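PDB 2P9B: possible prolidase from Bifidobacterium longum NCC2705, which probably hydrolyses carbon–nitrogen bonds other than peptide bonds, as a member of the amidohydrolase family whose substrate remains uncertain. Local coordinates for residues M224-E227 with Q228-I232; G252-R255 with S256-G260; D271-L274 with I275-R279. All blocks are in the same frame, centred on the assembly; numbering follows the deposited sequence.

Contact 1. Residues M224-E227 with Q228-I232; sequences MSVE and QMRAI
The carboxamide of Gln228 is a flat group used on two of its sides by Met224 and Ser225. At its oxygen, Ser225 N donates to Gln228 OE1 over 2.9 Å, within the carbonyl plane and on a lone pair, and the bond is almost straight (168°). Across one face lies the selenium of Met224, a selenomethionine, with Met224 SE 3.5 Å from Gln228 OE1 and nearly as close to CD and NE2, and the two side chains cross at about a right angle. The other flat group, the guanidinium of Arg230, meets Val226 obliquely: Val226 CG1 is 3.4 Å from Arg230 NH2, and NH1 rests near Glu227 CA. A bend at chi3 (-71°) turns this otherwise extended arginine back over the preceding turn.

At the start of helix 226-238, Ser225 occupies the N-cap and forms a capping box with Gln228: Ser225 OG accepts from Gln228 N at 3.0 Å, and Gln228 OE1 accepts from Ser225 N in return. Ser225 OG also donates to Gln228 OE1, but sidelong and over a longer 3.2 Å. With chi1 at 68°, Ser225 OG sits between its own backbone N and carbonyl carbon, turned toward the first helical turn. The regular ladder follows at once, with Met229 N donating to Ser225 O and Arg230 N to Val226 O.

On the buried side, two selenomethionines cross obliquely, and the 3.4 Å between Met224 CG and Met229 CG is tighter than ordinary carbon contact. Both also reach Ile204 of strand 202-205, whereas Ala231 turns to Pro184 and Arg188 on helix 184-196. Met224 O, next to the cap, accepts a hydrogen bond from Arg255 NH1 of helix 250-259.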
loop_
_atom_site.group_PDB
_atom_site.type_symbol
_atom_site.label_atom_id
_atom_site.label_comp_id
_atom_site.label_asym_id
_atom_site.label_seq_id
_atom_site.Cartn_x
_atom_site.Cartn_y
_atom_site.Cartn_z
HETATM N N MSE A 224 20.127 5.379 -12.384
HETATM C CA MSE A 224 20.147 3.948 -12.113
HETATM C C MSE A 224 20.106 3.178 -13.425
HETATM O O MSE A 224 19.243 3.419 -14.275
HETATM C CB MSE A 224 18.945 3.565 -11.251
HETATM C CG MSE A 224 19.096 2.245 -10.499
HETATM SE SE MSE A 224 20.464 2.304 -9.112
HETATM C CE MSE A 224 19.348 3.089 -7.711
ATOM N N SER A 225 21.040 2.246 -13.582
ATOM C CA SER A 225 21.118 1.443 -14.795
ATOM C C SER A 225 20.352 0.132 -14.672
ATOM O O SER A 225 20.030 -0.316 -13.572
ATOM C CB SER A 225 22.580 1.134 -15.119
ATOM O OG SER A 225 23.131 0.264 -14.145
ATOM N N VAL A 226 20.065 -0.483 -15.815
ATOM C CA VAL A 226 19.369 -1.762 -15.824
ATOM C C VAL A 226 20.275 -2.785 -15.147
ATOM O O VAL A 226 19.807 -3.640 -14.401
ATOM C CB VAL A 226 19.075 -2.239 -17.266
ATOM C CG1 VAL A 226 18.471 -3.633 -17.245
ATOM C CG2 VAL A 226 18.132 -1.268 -17.947
ATOM N N GLU A 227 21.576 -2.678 -15.401
ATOM C CA GLU A 227 22.549 -3.598 -14.823
ATOM C C GLU A 227 22.545 -3.552 -13.300
ATOM O O GLU A 227 22.657 -4.585 -12.640
ATOM C CB GLU A 227 23.959 -3.287 -15.336
ATOM C CG GLU A 227 24.132 -3.450 -16.844
ATOM C CD GLU A 227 23.969 -2.144 -17.612
ATOM O OE1 GLU A 227 22.898 -1.510 -17.516
ATOM O OE2 GLU A 227 24.922 -1.754 -18.318
ATOM N N GLN A 228 22.434 -2.350 -12.748
ATOM C CA GLN A 228 22.404 -2.179 -11.299
ATOM C C GLN A 228 21.152 -2.809 -10.707
ATOM O O GLN A 228 21.220 -3.555 -9.733
ATOM C CB GLN A 228 22.412 -0.695 -10.933
ATOM C CG GLN A 228 23.766 -0.027 -10.983
ATOM C CD GLN A 228 23.658 1.464 -10.744
ATOM O OE1 GLN A 228 23.047 2.185 -11.534
ATOM N NE2 GLN A 228 24.240 1.933 -9.646
HETATM N N MSE A 229 20.003 -2.493 -11.295
HETATM C CA MSE A 229 18.739 -3.015 -10.794
HETATM C C MSE A 229 18.551 -4.503 -11.052
HETATM O O MSE A 229 17.836 -5.178 -10.309
HETATM C CB MSE A 229 17.558 -2.220 -11.372
HETATM C CG MSE A 229 17.529 -0.750 -10.923
HETATM SE SE MSE A 229 15.954 0.240 -11.373
HETATM C CE MSE A 229 16.350 0.578 -13.191
ATOM N N ARG A 230 19.178 -5.019 -12.106
ATOM C CA ARG A 230 19.055 -6.436 -12.405
ATOM C C ARG A 230 19.767 -7.216 -11.306
ATOM O O ARG A 230 19.316 -8.287 -10.896
ATOM C CB ARG A 230 19.680 -6.776 -13.767
ATOM C CG ARG A 230 19.545 -8.251 -14.123
ATOM C CD ARG A 230 20.279 -8.656 -15.401
ATOM N NE ARG A 230 19.664 -8.147 -16.630
ATOM C CZ ARG A 230 20.042 -7.038 -17.258
ATOM N NH1 ARG A 230 21.040 -6.305 -16.781
ATOM N NH2 ARG A 230 19.433 -6.668 -18.378
ATOM N N ALA A 231 20.880 -6.672 -10.824
ATOM C CA ALA A 231 21.643 -7.327 -9.766
ATOM C C ALA A 231 20.844 -7.297 -8.465
ATOM O O ALA A 231 20.828 -8.269 -7.711
ATOM C CB ALA A 231 22.994 -6.629 -9.578
ATOM N N ILE A 232 20.179 -6.173 -8.213
ATOM C CA ILE A 232 19.364 -6.024 -7.008
ATOM C C ILE A 232 18.185 -6.993 -7.049
ATOM O O ILE A 232 17.906 -7.684 -6.073
ATOM C CB ILE A 232 18.832 -4.581 -6.881
ATOM C CG1 ILE A 232 19.998 -3.623 -6.609
ATOM C CG2 ILE A 232 17.806 -4.488 -5.759
ATOM C CD1 ILE A 232 19.613 -2.152 -6.664
#

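Contact 2. Residues G252-R255 with S256-G260; sequences GVRR and SLLAG
Gly252 through Ala259 run as regular alpha-helix, each carbonyl from Gly252 to Arg255 accepting the N-H four residues on, until Gly260 turns to positive phi (106°) and closes the helix in a Schellman motif with two weak bonds. Ser256 adds a second donor to the first rung: chi1 of -64° sets its OG beside its own backbone N, anti to the carbonyl carbon, and back at Gly252 O, to which it donates at 2.8 Å, while Ser256 N reaches the same oxygen at 3.0 Å from the opposite face of the carbonyl plane. An alanine here lacks OG and would probably leave Gly252 O with the Ser256 N-H alone, one face of its carbonyl plane losing its donor. Val253 and Leu257 lie side by side, pointing the same way, with Val253 CG1 3.8 Å from Leu257 CD1. Leu258 CD1 approaches Arg254 NH1 at 3.5 Å, at a slant to the extended Arg254 side chain, whose NE forms a salt bridge with Glu273; Arg255 NE pairs with Glu251. Within the beta-alpha-beta unit of strands 243-247 and 263-264, the helix sets Val253, Ser256 and Leu257 on Ile264, flanked by helix 226-238 through Ala259 and helix 272-279 through Leu257.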
loop_
_atom_site.group_PDB
_atom_site.type_symbol
_atom_site.label_atom_id
_atom_site.label_comp_id
_atom_site.label_asym_id
_atom_site.label_seq_id
_atom_site.Cartn_x
_atom_site.Cartn_y
_atom_site.Cartn_z
ATOM N N GLY A 252 12.759 5.383 -16.991
ATOM C CA GLY A 252 12.943 4.780 -15.684
ATOM C C GLY A 252 12.085 3.544 -15.529
ATOM O O GLY A 252 12.521 2.517 -15.000
ATOM N N VAL A 253 10.848 3.638 -15.995
ATOM C CA VAL A 253 9.936 2.509 -15.912
ATOM C C VAL A 253 10.466 1.368 -16.769
ATOM O O VAL A 253 10.504 0.220 -16.329
ATOM C CB VAL A 253 8.526 2.918 -16.382
ATOM C CG1 VAL A 253 7.622 1.698 -16.476
ATOM C CG2 VAL A 253 7.946 3.936 -15.402
ATOM N N ARG A 254 10.906 1.698 -17.981
ATOM C CA ARG A 254 11.433 0.693 -18.899
ATOM C C ARG A 254 12.611 -0.066 -18.298
ATOM O O ARG A 254 12.637 -1.295 -18.316
ATOM C CB ARG A 254 11.856 1.351 -20.217
ATOM C CG ARG A 254 12.218 0.367 -21.319
ATOM C CD ARG A 254 12.291 1.073 -22.662
ATOM N NE ARG A 254 12.512 0.144 -23.767
ATOM C CZ ARG A 254 13.674 -0.445 -24.036
ATOM N NH1 ARG A 254 14.739 -0.203 -23.280
ATOM N NH2 ARG A 254 13.770 -1.276 -25.067
ATOM N N ARG A 255 13.585 0.667 -17.766
ATOM C CA ARG A 255 14.761 0.041 -17.170
ATOM C C ARG A 255 14.394 -0.826 -15.978
ATOM O O ARG A 255 14.944 -1.916 -15.802
ATOM C CB ARG A 255 15.771 1.096 -16.725
ATOM C CG ARG A 255 16.383 1.896 -17.858
ATOM C CD ARG A 255 17.479 2.806 -17.338
ATOM N NE ARG A 255 18.023 3.660 -18.392
ATOM C CZ ARG A 255 19.074 4.460 -18.233
ATOM N NH1 ARG A 255 19.695 4.516 -17.060
ATOM N NH2 ARG A 255 19.505 5.203 -19.245
ATOM N N SER A 256 13.469 -0.339 -15.156
ATOM C CA SER A 256 13.044 -1.083 -13.973
ATOM C C SER A 256 12.400 -2.404 -14.374
ATOM O O SER A 256 12.702 -3.448 -13.802
ATOM C CB SER A 256 12.044 -0.259 -13.158
ATOM O OG SER A 256 12.648 0.919 -12.648
ATOM N N LEU A 257 11.508 -2.346 -15.360
ATOM C CA LEU A 257 10.821 -3.536 -15.834
ATOM C C LEU A 257 11.803 -4.528 -16.447
ATOM O O LEU A 257 11.701 -5.731 -16.218
ATOM C CB LEU A 257 9.742 -3.150 -16.853
ATOM C CG LEU A 257 8.532 -2.402 -16.272
ATOM C CD1 LEU A 257 7.582 -1.984 -17.385
ATOM C CD2 LEU A 257 7.819 -3.302 -15.273
ATOM N N LEU A 258 12.762 -4.020 -17.217
ATOM C CA LEU A 258 13.757 -4.882 -17.843
ATOM C C LEU A 258 14.574 -5.605 -16.771
ATOM O O LEU A 258 14.886 -6.784 -16.908
ATOM C CB LEU A 258 14.692 -4.061 -18.746
ATOM C CG LEU A 258 14.142 -3.602 -20.100
ATOM C CD1 LEU A 258 15.057 -2.551 -20.707
ATOM C CD2 LEU A 258 14.017 -4.800 -21.030
ATOM N N ALA A 259 14.898 -4.894 -15.695
ATOM C CA ALA A 259 15.677 -5.470 -14.602
ATOM C C ALA A 259 14.909 -6.543 -13.835
ATOM O O ALA A 259 15.512 -7.403 -13.190
ATOM C CB ALA A 259 16.127 -4.370 -13.646
ATOM N N GLY A 260 13.581 -6.487 -13.887
ATOM C CA GLY A 260 12.782 -7.479 -13.188
ATOM C C GLY A 260 12.094 -6.975 -11.927
ATOM O O GLY A 260 11.714 -7.768 -11.066
#

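Contact 3. Residues D271-L274 with I275-R279; sequences DDEL and IGMFR
Leu274 and Met277, a selenomethionine, cross at a slant, Leu274 CD2 standing 4.1 Å from Met277 SE, on the short helix 272-279 that links parallel strands 263-264 and 290-292 in a beta-alpha-beta unit. Asp271 supplies the N-cap: its OD1 accepts from Leu274 N at 2.9 Å in a bond that is nearly straight (168°). The same residue's backbone oxygen receives Ile275 N, so one aspartate serves two amides of the opening turn. The side chain of Ile275 folds back over that junction, and its CG1 approaches Asp271 O to 3.3 Å.

Met277 starts toward the preceding turn and then leaves it. Its CG passes only 3.0 Å from Glu273 O, the carbonyl that also takes Met277 N, and the bend at chi3 (68°) swings the methyl end outward to Leu258 of helix 250-259. Leu274 keeps to the same flank, where it touches Arg254. Met277, Leu274 and Phe278 all pack on helix 250-259, the Phe278 ring on Leu257 and also on Leu338, while the Phe278 backbone bonds to Ser289 just before strand 290-292. The ring stands oblique to the Leu274 carbonyl, with Phe278 CD2 at 3.3 Å from Leu274 O, beside the bond that Phe278 N makes to that oxygen.

At the far end, Arg279 reaches back along the helix and donates from NH2 to Ala336 O. Ile275 CG2 lies over the centre of one face of the Arg279 guanidinium, 3.8 Å above its plane.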
loop_
_atom_site.group_PDB
_atom_site.type_symbol
_atom_site.label_atom_id
_atom_site.label_comp_id
_atom_site.label_asym_id
_atom_site.label_seq_id
_atom_site.Cartn_x
_atom_site.Cartn_y
_atom_site.Cartn_z
ATOM N N ASP A 271 3.269 2.838 -23.303
ATOM C CA ASP A 271 3.121 2.494 -24.712
ATOM C C ASP A 271 2.955 0.977 -24.709
ATOM O O ASP A 271 3.042 0.350 -23.654
ATOM C CB ASP A 271 4.348 2.917 -25.539
ATOM C CG ASP A 271 5.653 2.382 -24.984
ATOM O OD1 ASP A 271 5.728 1.183 -24.658
ATOM O OD2 ASP A 271 6.616 3.169 -24.888
ATOM N N ASP A 272 2.713 0.381 -25.870
ATOM C CA ASP A 272 2.505 -1.061 -25.953
ATOM C C ASP A 272 3.680 -1.918 -25.483
ATOM O O ASP A 272 3.485 -3.012 -24.952
ATOM C CB ASP A 272 2.113 -1.440 -27.383
ATOM C CG ASP A 272 0.771 -0.852 -27.784
ATOM O OD1 ASP A 272 0.132 -0.206 -26.926
ATOM O OD2 ASP A 272 0.354 -1.042 -28.946
ATOM N N GLU A 273 4.897 -1.425 -25.676
ATOM C CA GLU A 273 6.070 -2.175 -25.255
ATOM C C GLU A 273 6.078 -2.310 -23.738
ATOM O O GLU A 273 6.261 -3.402 -23.207
ATOM C CB GLU A 273 7.352 -1.475 -25.709
ATOM C CG GLU A 273 8.627 -2.193 -25.281
ATOM C CD GLU A 273 9.887 -1.399 -25.589
ATOM O OE1 GLU A 273 10.004 -0.249 -25.110
ATOM O OE2 GLU A 273 10.764 -1.929 -26.304
ATOM N N LEU A 274 5.871 -1.196 -23.046
ATOM C CA LEU A 274 5.870 -1.203 -21.586
ATOM C C LEU A 274 4.716 -2.012 -21.015
ATOM O O LEU A 274 4.883 -2.734 -20.035
ATOM C CB LEU A 274 5.818 0.226 -21.047
ATOM C CG LEU A 274 7.036 1.106 -21.332
ATOM C CD1 LEU A 274 6.819 2.458 -20.673
ATOM C CD2 LEU A 274 8.308 0.456 -20.798
ATOM N N ILE A 275 3.540 -1.892 -21.619
ATOM C CA ILE A 275 2.388 -2.643 -21.143
ATOM C C ILE A 275 2.709 -4.136 -21.203
ATOM O O ILE A 275 2.403 -4.888 -20.278
ATOM C CB ILE A 275 1.143 -2.331 -21.994
ATOM C CG1 ILE A 275 0.703 -0.887 -21.734
ATOM C CG2 ILE A 275 0.025 -3.311 -21.670
ATOM C CD1 ILE A 275 -0.472 -0.431 -22.576
ATOM N N GLY A 276 3.345 -4.555 -22.290
ATOM C CA GLY A 276 3.699 -5.952 -22.435
ATOM C C GLY A 276 4.692 -6.395 -21.374
ATOM O O GLY A 276 4.634 -7.537 -20.913
HETATM N N MSE A 277 5.596 -5.490 -20.989
HETATM C CA MSE A 277 6.613 -5.784 -19.975
HETATM C C MSE A 277 5.991 -5.939 -18.579
HETATM O O MSE A 277 6.526 -6.658 -17.734
HETATM C CB MSE A 277 7.694 -4.695 -19.972
HETATM C CG MSE A 277 8.376 -4.499 -21.328
HETATM SE SE MSE A 277 9.914 -3.289 -21.267
HETATM C CE MSE A 277 11.048 -4.470 -20.219
ATOM N N PHE A 278 4.859 -5.276 -18.346
ATOM C CA PHE A 278 4.143 -5.391 -17.071
ATOM C C PHE A 278 3.452 -6.761 -17.047
ATOM O O PHE A 278 3.589 -7.532 -16.096
ATOM C CB PHE A 278 3.063 -4.303 -16.950
ATOM C CG PHE A 278 3.535 -3.029 -16.300
ATOM C CD1 PHE A 278 3.706 -2.960 -14.920
ATOM C CD2 PHE A 278 3.784 -1.892 -17.061
ATOM C CE1 PHE A 278 4.116 -1.773 -14.305
ATOM C CE2 PHE A 278 4.193 -0.698 -16.460
ATOM C CZ PHE A 278 4.358 -0.642 -15.076
ATOM N N ARG A 279 2.721 -7.055 -18.118
ATOM C CA ARG A 279 1.978 -8.312 -18.246
ATOM C C ARG A 279 2.809 -9.570 -18.096
ATOM O O ARG A 279 2.420 -10.501 -17.390
ATOM C CB ARG A 279 1.259 -8.375 -19.596
ATOM C CG ARG A 279 -0.069 -7.664 -19.634
ATOM C CD ARG A 279 -0.692 -7.778 -21.012
ATOM N NE ARG A 279 -1.898 -6.968 -21.130
ATOM C CZ ARG A 279 -2.257 -6.335 -22.240
ATOM N NH1 ARG A 279 -1.499 -6.421 -23.328
ATOM N NH2 ARG A 279 -3.369 -5.618 -22.266
#

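The three contacts come in series along the chain, each on its own helix: contact 1 on 226-238, contact 2 on 250-259 and contact 3 on 272-279. The strands between and after these helices, 243-247, 263-264 and 290-292, belong with 202-205 to one parallel sheet, as expected for the barrel fold of the amidohydrolase family. Centres lie about 9 Å apart for contacts 1 and 2 and about 11 Å for contacts 2 and 3. Contact 2 touches both others, whereas contacts 1 and 3 stay about 8 Å apart at their nearest atoms. Successive helices thus pack as neighbours, with contact 2 in the middle of the row.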